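Local coordinates for Sts-2 protein (Mus musculus, PDB 3D4I) that hydrolyses phosphate esters in an acid-dependent manner through its 2H-phosphatase (PGM) domain and, as the full-length protein, counteracts CBL-mediated down-regulation of receptor tyrosine kinases, at the interface of chains A and B. Numbering follows the deposited sequence. Chains: chain A/B, Sts-2 protein.

Contact 1: the interface of chains A and B. Residues chain A 266, 268, 271; chain B 206, 231-232, 235-236.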
ATOM      1  N   PHE A 266      -8.932  -6.914 -12.187  1.00 27.96           N
ATOM      2  CA  PHE A 266     -10.324  -6.566 -12.540  1.00 28.76           C
ATOM      3  C   PHE A 266     -10.500  -5.832 -13.873  1.00 29.98           C
ATOM      4  O   PHE A 266      -9.878  -4.796 -14.125  1.00 30.51           O
ATOM      5  CB  PHE A 266     -10.930  -5.699 -11.432  1.00 28.23           C
ATOM      6  CG  PHE A 266     -12.309  -5.182 -11.731  1.00 26.34           C
ATOM      7  CD1 PHE A 266     -13.410  -6.027 -11.673  1.00 25.86           C
ATOM      8  CD2 PHE A 266     -12.512  -3.840 -12.030  1.00 25.13           C
ATOM      9  CE1 PHE A 266     -14.696  -5.542 -11.925  1.00 25.32           C
ATOM     10  CE2 PHE A 266     -13.789  -3.349 -12.279  1.00 25.39           C
ATOM     11  CZ  PHE A 266     -14.880  -4.200 -12.229  1.00 25.95           C
ATOM     12  N   TRP A 268     -14.009  -4.743 -15.857  1.00 32.23           N
ATOM     13  CA  TRP A 268     -15.485  -4.713 -15.847  1.00 33.37           C
ATOM     14  C   TRP A 268     -16.131  -5.253 -17.127  1.00 34.24           C
ATOM     15  O   TRP A 268     -17.041  -6.078 -17.063  1.00 33.99           O
ATOM     16  CB  TRP A 268     -15.998  -3.294 -15.599  1.00 32.47           C
ATOM     17  CG  TRP A 268     -17.510  -3.163 -15.456  1.00 32.31           C
ATOM     18  CD1 TRP A 268     -18.345  -2.399 -16.231  1.00 31.08           C
ATOM     19  CD2 TRP A 268     -18.353  -3.797 -14.471  1.00 31.80           C
ATOM     20  NE1 TRP A 268     -19.642  -2.516 -15.794  1.00 30.52           N
ATOM     21  CE2 TRP A 268     -19.676  -3.367 -14.717  1.00 31.41           C
ATOM     22  CE3 TRP A 268     -18.118  -4.691 -13.415  1.00 32.63           C
ATOM     23  CZ2 TRP A 268     -20.759  -3.795 -13.940  1.00 31.44           C
ATOM     24  CZ3 TRP A 268     -19.199  -5.115 -12.646  1.00 31.52           C
ATOM     25  CH2 TRP A 268     -20.498  -4.664 -12.912  1.00 31.11           C
ATOM     26  N   TRP A 271     -15.572  -8.800 -17.063  1.00 40.58           N
ATOM     27  CA  TRP A 271     -16.311  -9.340 -15.913  1.00 41.25           C
ATOM     28  C   TRP A 271     -17.792  -9.573 -16.247  1.00 41.35           C
ATOM     29  O   TRP A 271     -18.364 -10.611 -15.905  1.00 41.44           O
ATOM     30  CB  TRP A 271     -16.166  -8.325 -14.767  1.00 41.68           C
ATOM     31  CG  TRP A 271     -16.554  -8.719 -13.357  1.00 42.70           C
ATOM     32  CD1 TRP A 271     -17.800  -8.649 -12.803  1.00 42.81           C
ATOM     33  CD2 TRP A 271     -15.666  -9.113 -12.290  1.00 43.28           C
ATOM     34  NE1 TRP A 271     -17.761  -9.031 -11.483  1.00 43.01           N
ATOM     35  CE2 TRP A 271     -16.463  -9.317 -11.139  1.00 43.92           C
ATOM     36  CE3 TRP A 271     -14.280  -9.347 -12.206  1.00 43.69           C
ATOM     37  CZ2 TRP A 271     -15.920  -9.739  -9.911  1.00 43.44           C
ATOM     38  CZ3 TRP A 271     -13.739  -9.765 -10.981  1.00 42.58           C
ATOM     39  CH2 TRP A 271     -14.562  -9.964  -9.857  1.00 42.70           C
TER
ATOM     40  N   LEU B 206     -20.772   0.725 -10.075  1.00 18.35           N
ATOM     41  CA  LEU B 206     -20.206   0.340 -11.366  1.00 18.83           C
ATOM     42  C   LEU B 206     -21.289  -0.170 -12.325  1.00 19.47           C
ATOM     43  O   LEU B 206     -21.174   0.003 -13.542  1.00 19.91           O
ATOM     44  CB  LEU B 206     -19.070  -0.688 -11.217  1.00 18.28           C
ATOM     45  CG  LEU B 206     -17.721   0.007 -10.968  1.00 18.91           C
ATOM     46  CD1 LEU B 206     -17.616   0.469  -9.509  1.00 20.06           C
ATOM     47  CD2 LEU B 206     -16.522  -0.866 -11.359  1.00 18.74           C
ATOM     48  N   ILE B 231     -16.150  -6.774  -6.902  1.00 26.63           N
ATOM     49  CA  ILE B 231     -15.398  -5.676  -7.488  1.00 24.56           C
ATOM     50  C   ILE B 231     -14.329  -5.246  -6.460  1.00 22.53           C
ATOM     51  O   ILE B 231     -14.651  -5.012  -5.300  1.00 22.54           O
ATOM     52  CB  ILE B 231     -16.319  -4.497  -7.898  1.00 24.75           C
ATOM     53  CG1 ILE B 231     -17.349  -4.978  -8.937  1.00 24.39           C
ATOM     54  CG2 ILE B 231     -15.492  -3.329  -8.472  1.00 25.11           C
ATOM     55  CD1 ILE B 231     -18.372  -3.955  -9.322  1.00 25.78           C
ATOM     56  N   PRO B 232     -13.052  -5.188  -6.874  1.00 20.71           N
ATOM     57  CA  PRO B 232     -11.968  -4.841  -5.930  1.00 19.42           C
ATOM     58  C   PRO B 232     -11.927  -3.342  -5.612  1.00 18.18           C
ATOM     59  O   PRO B 232     -12.545  -2.538  -6.303  1.00 16.61           O
ATOM     60  CB  PRO B 232     -10.702  -5.241  -6.706  1.00 19.23           C
ATOM     61  CG  PRO B 232     -11.064  -4.976  -8.123  1.00 20.85           C
ATOM     62  CD  PRO B 232     -12.527  -5.439  -8.230  1.00 20.71           C
ATOM     63  N   GLY B 235     -11.616  -0.417  -8.231  1.00 18.13           N
ATOM     64  CA  GLY B 235     -12.194  -0.951  -9.463  1.00 18.55           C
ATOM     65  C   GLY B 235     -12.863   0.161 -10.267  1.00 18.57           C
ATOM     66  O   GLY B 235     -13.498   1.032  -9.701  1.00 18.09           O
ATOM     67  N   MET B 236     -12.730   0.102 -11.590  1.00 18.94           N
ATOM     68  CA  MET B 236     -13.229   1.154 -12.462  1.00 20.91           C
ATOM     69  C   MET B 236     -14.042   0.645 -13.638  1.00 21.31           C
ATOM     70  O   MET B 236     -13.770  -0.429 -14.162  1.00 20.83           O
ATOM     71  CB  MET B 236     -12.074   1.967 -13.027  1.00 20.78           C
ATOM     72  CG  MET B 236     -11.350   2.814 -11.999  1.00 22.26           C
ATOM     73  SD  MET B 236      -9.940   3.570 -12.762  1.00 25.51           S
ATOM     74  CE  MET B 236      -9.317   4.502 -11.344  1.00 24.13           C
TER
HETATM   75  O   HOH W   1     -12.688  -2.075 -15.686  1.00 29.99           O

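Contact 2: the interface of chains A and B. Residues chain A 232, 257-259; chain B 44, 263-265.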
ATOM      1  N   PRO A 232       5.964 -11.761   6.878  1.00 23.00           N
ATOM      2  CA  PRO A 232       5.325 -10.867   5.892  1.00 21.78           C
ATOM      3  C   PRO A 232       6.243  -9.768   5.407  1.00 19.34           C
ATOM      4  O   PRO A 232       7.294  -9.556   5.974  1.00 17.76           O
ATOM      5  CB  PRO A 232       4.181 -10.232   6.687  1.00 20.79           C
ATOM      6  CG  PRO A 232       4.671 -10.200   8.083  1.00 23.06           C
ATOM      7  CD  PRO A 232       5.582 -11.407   8.255  1.00 23.48           C
ATOM      8  N   THR A 257       3.073  -4.153  13.506  1.00 18.95           N
ATOM      9  CA  THR A 257       2.887  -4.904  12.266  1.00 19.55           C
ATOM     10  C   THR A 257       2.002  -4.141  11.272  1.00 18.32           C
ATOM     11  O   THR A 257       1.376  -3.163  11.618  1.00 17.81           O
ATOM     12  CB  THR A 257       2.195  -6.250  12.539  1.00 19.86           C
ATOM     13  OG1 THR A 257       1.001  -6.037  13.312  1.00 21.71           O
ATOM     14  CG2 THR A 257       3.115  -7.142  13.309  1.00 22.89           C
ATOM     15  N   LEU A 258       1.982  -4.612  10.034  1.00 18.75           N
ATOM     16  CA  LEU A 258       1.133  -4.080   8.993  1.00 18.16           C
ATOM     17  C   LEU A 258       0.353  -5.242   8.402  1.00 18.59           C
ATOM     18  O   LEU A 258       0.943  -6.156   7.813  1.00 19.57           O
ATOM     19  CB  LEU A 258       1.968  -3.389   7.914  1.00 18.45           C
ATOM     20  CG  LEU A 258       1.225  -3.134   6.586  1.00 18.02           C
ATOM     21  CD1 LEU A 258       0.064  -2.172   6.741  1.00 17.41           C
ATOM     22  CD2 LEU A 258       2.252  -2.665   5.535  1.00 20.91           C
ATOM     23  N   THR A 259      -0.967  -5.206   8.561  1.00 17.74           N
ATOM     24  CA  THR A 259      -1.843  -6.257   8.049  1.00 17.51           C
ATOM     25  C   THR A 259      -2.795  -5.606   7.052  1.00 16.19           C
ATOM     26  O   THR A 259      -3.485  -4.635   7.408  1.00 14.68           O
ATOM     27  CB  THR A 259      -2.714  -6.855   9.198  1.00 17.99           C
ATOM     28  OG1 THR A 259      -1.890  -7.181  10.337  1.00 19.16           O
ATOM     29  CG2 THR A 259      -3.475  -8.100   8.724  1.00 19.22           C
TER
ATOM     30  N   ASP B  44      -1.901  -1.470  14.639  1.00 16.98           N
ATOM     31  CA  ASP B  44      -1.383  -2.098  13.413  1.00 16.82           C
ATOM     32  C   ASP B  44      -1.212  -0.924  12.448  1.00 15.87           C
ATOM     33  O   ASP B  44      -2.011   0.017  12.483  1.00 15.71           O
ATOM     34  CB  ASP B  44      -2.380  -3.155  12.865  1.00 16.80           C
ATOM     35  CG  ASP B  44      -1.869  -3.884  11.592  1.00 18.54           C
ATOM     36  OD1 ASP B  44      -1.831  -3.255  10.502  1.00 16.83           O
ATOM     37  OD2 ASP B  44      -1.539  -5.102  11.674  1.00 17.12           O
ATOM     38  N   ASN B 263      -1.062  -8.744   3.195  1.00 16.35           N
ATOM     39  CA  ASN B 263       0.033  -8.823   4.147  1.00 18.00           C
ATOM     40  C   ASN B 263      -0.547  -9.342   5.461  1.00 19.49           C
ATOM     41  O   ASN B 263      -1.409  -8.707   6.069  1.00 17.96           O
ATOM     42  CB  ASN B 263       0.726  -7.474   4.348  1.00 17.73           C
ATOM     43  CG  ASN B 263       2.217  -7.631   4.648  1.00 18.96           C
ATOM     44  OD1 ASN B 263       2.911  -8.366   3.957  1.00 18.20           O
ATOM     45  ND2 ASN B 263       2.706  -6.949   5.670  1.00 17.09           N
ATOM     46  N   SER B 264      -0.072 -10.510   5.867  1.00 20.80           N
ATOM     47  CA  SER B 264      -0.645 -11.235   6.992  1.00 24.40           C
ATOM     48  C   SER B 264      -0.152 -10.687   8.311  1.00 25.39           C
ATOM     49  O   SER B 264       0.951 -10.165   8.392  1.00 25.41           O
ATOM     50  CB  SER B 264      -0.254 -12.708   6.921  1.00 24.94           C
ATOM     51  OG  SER B 264      -0.971 -13.370   5.895  1.00 29.12           O
ATOM     52  N   VAL B 265      -0.975 -10.829   9.347  1.00 27.52           N
ATOM     53  CA  VAL B 265      -0.565 -10.509  10.705  1.00 29.37           C
ATOM     54  C   VAL B 265       0.674 -11.330  11.081  1.00 29.88           C
ATOM     55  O   VAL B 265       0.862 -12.448  10.605  1.00 29.00           O
ATOM     56  CB  VAL B 265      -1.704 -10.724  11.738  1.00 29.68           C
ATOM     57  CG1 VAL B 265      -2.032 -12.208  11.912  1.00 29.70           C
ATOM     58  CG2 VAL B 265      -1.318 -10.103  13.085  1.00 31.55           C
TER
HETATM   59  O   HOH W   2       2.039  -8.164   9.581  1.00 35.17           O

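Contact 3: the interface of chains A and B. Residues chain A 42, 45-46, 69; chain B 73, 77, 257-258.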
ATOM      1  N   ARG A  42       4.047  -0.291 -17.813  1.00 20.65           N
ATOM      2  CA  ARG A  42       3.291  -0.843 -16.684  1.00 20.97           C
ATOM      3  C   ARG A  42       1.987  -1.424 -17.179  1.00 20.75           C
ATOM      4  O   ARG A  42       1.082  -0.676 -17.519  1.00 20.81           O
ATOM      5  CB  ARG A  42       2.966   0.221 -15.618  1.00 20.65           C
ATOM      6  CG  ARG A  42       4.111   0.996 -15.021  1.00 21.56           C
ATOM      7  CD  ARG A  42       3.586   2.258 -14.254  1.00 21.51           C
ATOM      8  NE  ARG A  42       3.002   1.950 -12.942  1.00 24.37           N
ATOM      9  CZ  ARG A  42       2.295   2.803 -12.203  1.00 23.37           C
ATOM     10  NH1 ARG A  42       2.043   4.034 -12.633  1.00 26.22           N
ATOM     11  NH2 ARG A  42       1.814   2.436 -11.040  1.00 22.44           N
ATOM     12  N   LEU A  45      -1.079  -1.281 -12.319  1.00 15.17           N
ATOM     13  CA  LEU A  45      -0.555  -0.181 -11.533  1.00 14.37           C
ATOM     14  C   LEU A  45       0.373  -0.659 -10.433  1.00 14.51           C
ATOM     15  O   LEU A  45       1.091   0.153  -9.853  1.00 14.74           O
ATOM     16  CB  LEU A  45      -1.668   0.693 -10.939  1.00 14.92           C
ATOM     17  CG  LEU A  45      -2.677   1.290 -11.929  1.00 15.00           C
ATOM     18  CD1 LEU A  45      -3.603   2.208 -11.178  1.00 14.93           C
ATOM     19  CD2 LEU A  45      -1.949   2.099 -13.029  1.00 13.34           C
ATOM     20  N   ASN A  46       0.386  -1.957 -10.148  1.00 13.92           N
ATOM     21  CA  ASN A  46       1.304  -2.451  -9.105  1.00 15.07           C
ATOM     22  C   ASN A  46       2.719  -2.698  -9.614  1.00 15.47           C
ATOM     23  O   ASN A  46       3.607  -2.987  -8.811  1.00 15.24           O
ATOM     24  CB  ASN A  46       0.746  -3.702  -8.425  1.00 14.72           C
ATOM     25  CG  ASN A  46       1.314  -3.934  -7.029  1.00 15.60           C
ATOM     26  OD1 ASN A  46       1.539  -3.003  -6.273  1.00 13.87           O
ATOM     27  ND2 ASN A  46       1.513  -5.211  -6.677  1.00 11.75           N
ATOM     28  N   SER A  69       4.482  -1.511  -6.546  1.00 12.53           N
ATOM     29  CA  SER A  69       3.935  -0.274  -5.976  1.00 12.75           C
ATOM     30  C   SER A  69       3.479  -0.475  -4.517  1.00 12.89           C
ATOM     31  O   SER A  69       3.690   0.387  -3.659  1.00 12.17           O
ATOM     32  CB  SER A  69       2.754   0.194  -6.830  1.00 12.53           C
ATOM     33  OG  SER A  69       3.227   0.483  -8.151  1.00 16.38           O
TER
ATOM     34  N   PHE B  73      -3.271   4.199   0.095  1.00 13.78           N
ATOM     35  CA  PHE B  73      -2.299   3.880  -0.950  1.00 14.26           C
ATOM     36  C   PHE B  73      -2.946   3.627  -2.313  1.00 14.36           C
ATOM     37  O   PHE B  73      -2.506   4.202  -3.318  1.00 14.55           O
ATOM     38  CB  PHE B  73      -1.380   2.708  -0.526  1.00 14.63           C
ATOM     39  CG  PHE B  73      -0.981   1.784  -1.668  1.00 15.01           C
ATOM     40  CD1 PHE B  73      -0.058   2.191  -2.636  1.00 13.97           C
ATOM     41  CD2 PHE B  73      -1.514   0.494  -1.740  1.00 16.14           C
ATOM     42  CE1 PHE B  73       0.311   1.332  -3.682  1.00 14.16           C
ATOM     43  CE2 PHE B  73      -1.158  -0.369  -2.802  1.00 15.76           C
ATOM     44  CZ  PHE B  73      -0.270   0.056  -3.766  1.00 15.35           C
ATOM     45  N   LEU B  77      -2.384   5.840  -5.586  1.00 15.43           N
ATOM     46  CA  LEU B  77      -1.855   5.147  -6.783  1.00 16.58           C
ATOM     47  C   LEU B  77      -2.728   5.373  -8.018  1.00 16.14           C
ATOM     48  O   LEU B  77      -2.218   5.646  -9.114  1.00 16.58           O
ATOM     49  CB  LEU B  77      -1.691   3.640  -6.524  1.00 15.96           C
ATOM     50  CG  LEU B  77      -0.856   2.833  -7.541  1.00 17.31           C
ATOM     51  CD1 LEU B  77       0.620   3.306  -7.545  1.00 17.17           C
ATOM     52  CD2 LEU B  77      -0.922   1.349  -7.229  1.00 16.84           C
ATOM     53  N   THR B 257      -5.557  -1.734 -14.399  1.00 19.74           N
ATOM     54  CA  THR B 257      -6.068  -2.313 -13.155  1.00 20.75           C
ATOM     55  C   THR B 257      -4.953  -2.344 -12.087  1.00 19.69           C
ATOM     56  O   THR B 257      -3.797  -2.095 -12.403  1.00 18.24           O
ATOM     57  CB  THR B 257      -6.569  -3.754 -13.444  1.00 21.56           C
ATOM     58  OG1 THR B 257      -7.353  -4.236 -12.338  1.00 26.93           O
ATOM     59  CG2 THR B 257      -5.408  -4.672 -13.715  1.00 21.03           C
ATOM     60  N   LEU B 258      -5.319  -2.647 -10.843  1.00 19.73           N
ATOM     61  CA  LEU B 258      -4.383  -2.727  -9.725  1.00 19.85           C
ATOM     62  C   LEU B 258      -4.565  -4.074  -9.053  1.00 20.21           C
ATOM     63  O   LEU B 258      -5.666  -4.398  -8.591  1.00 21.23           O
ATOM     64  CB  LEU B 258      -4.636  -1.602  -8.715  1.00 20.40           C
ATOM     65  CG  LEU B 258      -3.958  -1.772  -7.351  1.00 19.94           C
ATOM     66  CD1 LEU B 258      -2.440  -1.759  -7.505  1.00 18.89           C
ATOM     67  CD2 LEU B 258      -4.428  -0.759  -6.316  1.00 21.28           C
TER
HETATM   68  O   HOH W   3       0.366   4.966 -10.335  1.00 21.87           O

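Contact 4: the interface of chains A and B. Residues chain A 268, 271-272; chain B 207, 219, 227, 231.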
ATOM      1  N   TRP A 268     -14.009  -4.743 -15.857  1.00 32.23           N
ATOM      2  CA  TRP A 268     -15.485  -4.713 -15.847  1.00 33.37           C
ATOM      3  C   TRP A 268     -16.131  -5.253 -17.127  1.00 34.24           C
ATOM      4  O   TRP A 268     -17.041  -6.078 -17.063  1.00 33.99           O
ATOM      5  CB  TRP A 268     -15.998  -3.294 -15.599  1.00 32.47           C
ATOM      6  CG  TRP A 268     -17.510  -3.163 -15.456  1.00 32.31           C
ATOM      7  CD1 TRP A 268     -18.345  -2.399 -16.231  1.00 31.08           C
ATOM      8  CD2 TRP A 268     -18.353  -3.797 -14.471  1.00 31.80           C
ATOM      9  NE1 TRP A 268     -19.642  -2.516 -15.794  1.00 30.52           N
ATOM     10  CE2 TRP A 268     -19.676  -3.367 -14.717  1.00 31.41           C
ATOM     11  CE3 TRP A 268     -18.118  -4.691 -13.415  1.00 32.63           C
ATOM     12  CZ2 TRP A 268     -20.759  -3.795 -13.940  1.00 31.44           C
ATOM     13  CZ3 TRP A 268     -19.199  -5.115 -12.646  1.00 31.52           C
ATOM     14  CH2 TRP A 268     -20.498  -4.664 -12.912  1.00 31.11           C
ATOM     15  N   TRP A 271     -15.572  -8.800 -17.063  1.00 40.58           N
ATOM     16  CA  TRP A 271     -16.311  -9.340 -15.913  1.00 41.25           C
ATOM     17  C   TRP A 271     -17.792  -9.573 -16.247  1.00 41.35           C
ATOM     18  O   TRP A 271     -18.364 -10.611 -15.905  1.00 41.44           O
ATOM     19  CB  TRP A 271     -16.166  -8.325 -14.767  1.00 41.68           C
ATOM     20  CG  TRP A 271     -16.554  -8.719 -13.357  1.00 42.70           C
ATOM     21  CD1 TRP A 271     -17.800  -8.649 -12.803  1.00 42.81           C
ATOM     22  CD2 TRP A 271     -15.666  -9.113 -12.290  1.00 43.28           C
ATOM     23  NE1 TRP A 271     -17.761  -9.031 -11.483  1.00 43.01           N
ATOM     24  CE2 TRP A 271     -16.463  -9.317 -11.139  1.00 43.92           C
ATOM     25  CE3 TRP A 271     -14.280  -9.347 -12.206  1.00 43.69           C
ATOM     26  CZ2 TRP A 271     -15.920  -9.739  -9.911  1.00 43.44           C
ATOM     27  CZ3 TRP A 271     -13.739  -9.765 -10.981  1.00 42.58           C
ATOM     28  CH2 TRP A 271     -14.562  -9.964  -9.857  1.00 42.70           C
ATOM     29  N   ILE A 272     -18.400  -8.614 -16.939  1.00 41.45           N
ATOM     30  CA  ILE A 272     -19.818  -8.695 -17.291  1.00 41.95           C
ATOM     31  C   ILE A 272     -20.096  -9.531 -18.547  1.00 42.63           C
ATOM     32  O   ILE A 272     -21.251  -9.650 -18.972  1.00 42.66           O
ATOM     33  CB  ILE A 272     -20.465  -7.298 -17.439  1.00 41.47           C
ATOM     34  CG1 ILE A 272     -19.836  -6.519 -18.596  1.00 41.31           C
ATOM     35  CG2 ILE A 272     -20.389  -6.530 -16.116  1.00 41.57           C
ATOM     36  CD1 ILE A 272     -20.632  -5.294 -19.020  1.00 41.84           C
TER
ATOM     37  N   ASP B 207     -22.334  -0.770 -11.766  1.00 19.49           N
ATOM     38  CA  ASP B 207     -23.509  -1.195 -12.556  1.00 20.60           C
ATOM     39  C   ASP B 207     -24.624  -0.131 -12.566  1.00 20.65           C
ATOM     40  O   ASP B 207     -25.085   0.319 -13.626  1.00 20.82           O
ATOM     41  CB  ASP B 207     -24.053  -2.516 -12.008  1.00 20.20           C
ATOM     42  CG  ASP B 207     -24.927  -3.253 -13.014  1.00 21.90           C
ATOM     43  OD1 ASP B 207     -24.399  -3.638 -14.068  1.00 23.91           O
ATOM     44  OD2 ASP B 207     -26.117  -3.466 -12.737  1.00 23.50           O
ATOM     45  N   ARG B 219     -30.579  -4.521 -14.320  1.00 29.79           N
ATOM     46  CA  ARG B 219     -30.409  -5.953 -14.169  1.00 29.80           C
ATOM     47  C   ARG B 219     -31.409  -6.481 -13.168  1.00 30.46           C
ATOM     48  O   ARG B 219     -31.873  -5.751 -12.296  1.00 30.54           O
ATOM     49  CB  ARG B 219     -28.998  -6.273 -13.671  1.00 30.00           C
ATOM     50  CG  ARG B 219     -27.905  -6.078 -14.689  1.00 28.96           C
ATOM     51  CD  ARG B 219     -26.534  -6.530 -14.157  1.00 28.54           C
ATOM     52  NE  ARG B 219     -25.479  -6.230 -15.124  1.00 27.85           N
ATOM     53  CZ  ARG B 219     -25.133  -7.012 -16.148  1.00 29.13           C
ATOM     54  NH1 ARG B 219     -25.739  -8.179 -16.351  1.00 28.70           N
ATOM     55  NH2 ARG B 219     -24.167  -6.630 -16.974  1.00 27.86           N
ATOM     56  N   LEU B 227     -22.825  -9.835  -9.749  1.00 30.78           N
ATOM     57  CA  LEU B 227     -21.798  -9.155 -10.540  1.00 31.10           C
ATOM     58  C   LEU B 227     -20.967  -8.177  -9.719  1.00 30.77           C
ATOM     59  O   LEU B 227     -19.768  -8.021  -9.930  1.00 31.00           O
ATOM     60  CB  LEU B 227     -22.436  -8.424 -11.731  1.00 31.63           C
ATOM     61  CG  LEU B 227     -22.435  -9.129 -13.100  1.00 33.44           C
ATOM     62  CD1 LEU B 227     -20.994  -9.401 -13.572  1.00 32.55           C
ATOM     63  CD2 LEU B 227     -23.245 -10.410 -13.119  1.00 35.54           C
ATOM     64  N   ILE B 231     -16.150  -6.774  -6.902  1.00 26.63           N
ATOM     65  CA  ILE B 231     -15.398  -5.676  -7.488  1.00 24.56           C
ATOM     66  C   ILE B 231     -14.329  -5.246  -6.460  1.00 22.53           C
ATOM     67  O   ILE B 231     -14.651  -5.012  -5.300  1.00 22.54           O
ATOM     68  CB  ILE B 231     -16.319  -4.497  -7.898  1.00 24.75           C
ATOM     69  CG1 ILE B 231     -17.349  -4.978  -8.937  1.00 24.39           C
ATOM     70  CG2 ILE B 231     -15.492  -3.329  -8.472  1.00 25.11           C
ATOM     71  CD1 ILE B 231     -18.372  -3.955  -9.322  1.00 25.78           C
TER

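Contact 1: the interface of chains A and B
A:Phe266 lies on B:Pro232 from an extended backbone (phi/psi -155°/130°), two residues before A:Trp268 begins the C-terminal helix 268-271. Both subunits are histidine phosphatase (phosphoglycerate mutase-like) domains, and here the C-terminal arm of one packs an aromatic ring against apolar side chains of the other, consistent with the protein's ability to form homodimers. With CG anti to the backbone N (chi1 175°), the ring of A:Phe266 extends across B:Pro232 at about a right angle. The proline CG meets A:Phe266 CB at 3.4 Å, and its CD sits 3.5 Å from the ring carbon CG. Farther along the same face, B:Ile231 CG2 approaches A:Phe266 CZ at 3.9 Å, toward the rim. At the far end of the ring, A:Phe266 CE2 touches the methyl CD2 of B:Leu206 at 3.8 Å. A:Trp268 N stands over the rim of the opposite face, and A:Trp271 CZ3 abuts the ring edge in plane; these neighbours in its own chain probably help to hold the phenyl group. Were A:Phe266 an alanine, B:Pro232, B:Ile231 and B:Leu206 would probably lose the ring that they pack against. Beside it, the six-membered ring of A:Trp268 reaches B:Ile231, CZ3 to CD1 at 3.6 Å. A:Trp268 N is linked to the carbonyl oxygen of B:Met236 through a water, which lies 3.0 Å from that N and 2.5 Å from B:Met236 O.

Contact 2: the interface of chains A and B
The loop joining strand 248-251 to helix 268-271 meets its own twin here: A:Thr257, A:Leu258 and A:Thr259 run between B:Asp44 and the stretch B:Asn263 to B:Val265 of this phosphatase dimer. A chi1 of -178° extends the side chain of B:Asp44 away from its backbone N and presents both carboxylate oxygens to the chain A loop. OD1 uses its syn lone pair to accept the backbone N-H of A:Thr259, N to OD1 2.9 Å. OD2 takes two hydroxyls that arrive from opposite faces of the carboxylate: A:Thr259 OG1 on the syn side at 2.5 Å, and A:Thr257 OG1 at 3.2 Å, well above the plane. This grip on both oxygens probably fixes the rotation of the carboxylate. With an alanine in place of B:Asp44, the A:Thr259 N-H would probably be left without OD1, and the hydroxyls of A:Thr257 and A:Thr259 without the OD2 that they share. On the other flank, the amide of B:Asn263 crosses A:Leu258 and gives its ND2 to A:Leu258 O at 2.9 Å, with the donor tilted from the carbonyl plane. A:Pro232 CB packs against that amide, 3.8 Å from B:Asn263 CG. A water also joins A:Leu258 O, 2.9 Å away, to the backbone oxygen of B:Ser264, 2.6 Å away.

Contact 3: the interface of chains A and B
At a chi1 of -166° the B:Leu77 side chain turns away from its backbone N and reaches from helix 69-85 to A:Leu45 and A:Ser69, while a bend at chi3 (77°) turns the guanidinium of A:Arg42 toward the same spot. The patch joins the loop around residue 45 of one histidine phosphatase domain to a helix and the C-terminal arm of the other. B:Leu77 divides its branches: CD2 lies 3.8 Å from A:Leu45 CB, and CD1 is equally near A:Ser69 CB and the A:Arg42 NH2. Behind these methyls the carbonyl oxygen of A:Leu45 is held within its own chain by two donors, A:Ser69 OG in the carbonyl plane at 2.8 Å and A:Arg42 NH2, tilted from it, at 2.7 Å. This second shell probably sets the course of the loop. The same loop makes a nearly straight bond between the subunits, A:Leu45 N to B:Thr257 O at 2.8 Å. The next arm residue, B:Leu258, rests its CD1 on A:Asn46 CB. The ring carbon CE1 of B:Phe73 lies 3.5 Å from A:Ser69 O, which stands off the ring plane near its rim. At the edge of the A:Arg42 guanidinium, in its plane, a water lies 3.0 Å from both NH1 and NH2 and 2.9 Å from B:Leu77 O.

Contact 4: the interface of chains A and B
A:Trp271 and B:Leu227 form the tight half of this contact, where the C-terminal end of one phosphatase domain is laid over its partner in the dimer. The two side chains slide past each other in opposite directions, bringing the methyl CD1 of B:Leu227 to 3.4 Å from the indole CD1 of A:Trp271. With chi1 at -167°, the A:Trp271 indole points away from its backbone N, and its N-H gives a hydrogen bond to B:Leu227 O, NE1 to O 2.7 Å. The donor lies in the carbonyl plane, on a lone pair, although the bond is bent (142° at H) and the oxygen sits out of the indole plane. That carbonyl belongs to the last turn of helix 221-229, so the tryptophan supplies a donor near a helix end. A:Ile272 CG2 sits over the rim of one face of the A:Trp268 indole, in its own chain, and also touches B:Leu227 CD1 at 3.9 Å.

The other half is looser. B:Asp207 OD1 meets the edge of the A:Trp268 indole in plane, 3.6 Å from CZ2, with ring and carboxylate planes turned 68° apart. An extended B:Arg219 makes a salt bridge to this carboxylate within chain B, NE to B:Asp207 OD1 3.0 Å, and probably helps to position it, while its NH2 lies 3.8 Å from A:Ile272 CB. Helix 268-271 of chain A and A:Ile272 thus rest against helix 205-208, which follows strand 196-201, and the end of helix 221-229 in chain B.

Contacts 1 and 4 are neighbours, with C-alpha centres about 7 Å apart and A:Trp268, A:Trp271 and B:Ile231 in common; together they dock the C-terminal end of chain A on chain B. Contact 3 lies about 14 Å from contact 1, and contact 2 lies about 20 Å from contact 3 and 31 Å from contact 4. Contacts 2 and 3 use residues 257 and 258 of opposite chains, so the same arm segment serves both. Because the interface is two-fold symmetric, each contact recurs with the chains exchanged, and the reciprocal arms probably tie the homodimer together along its length.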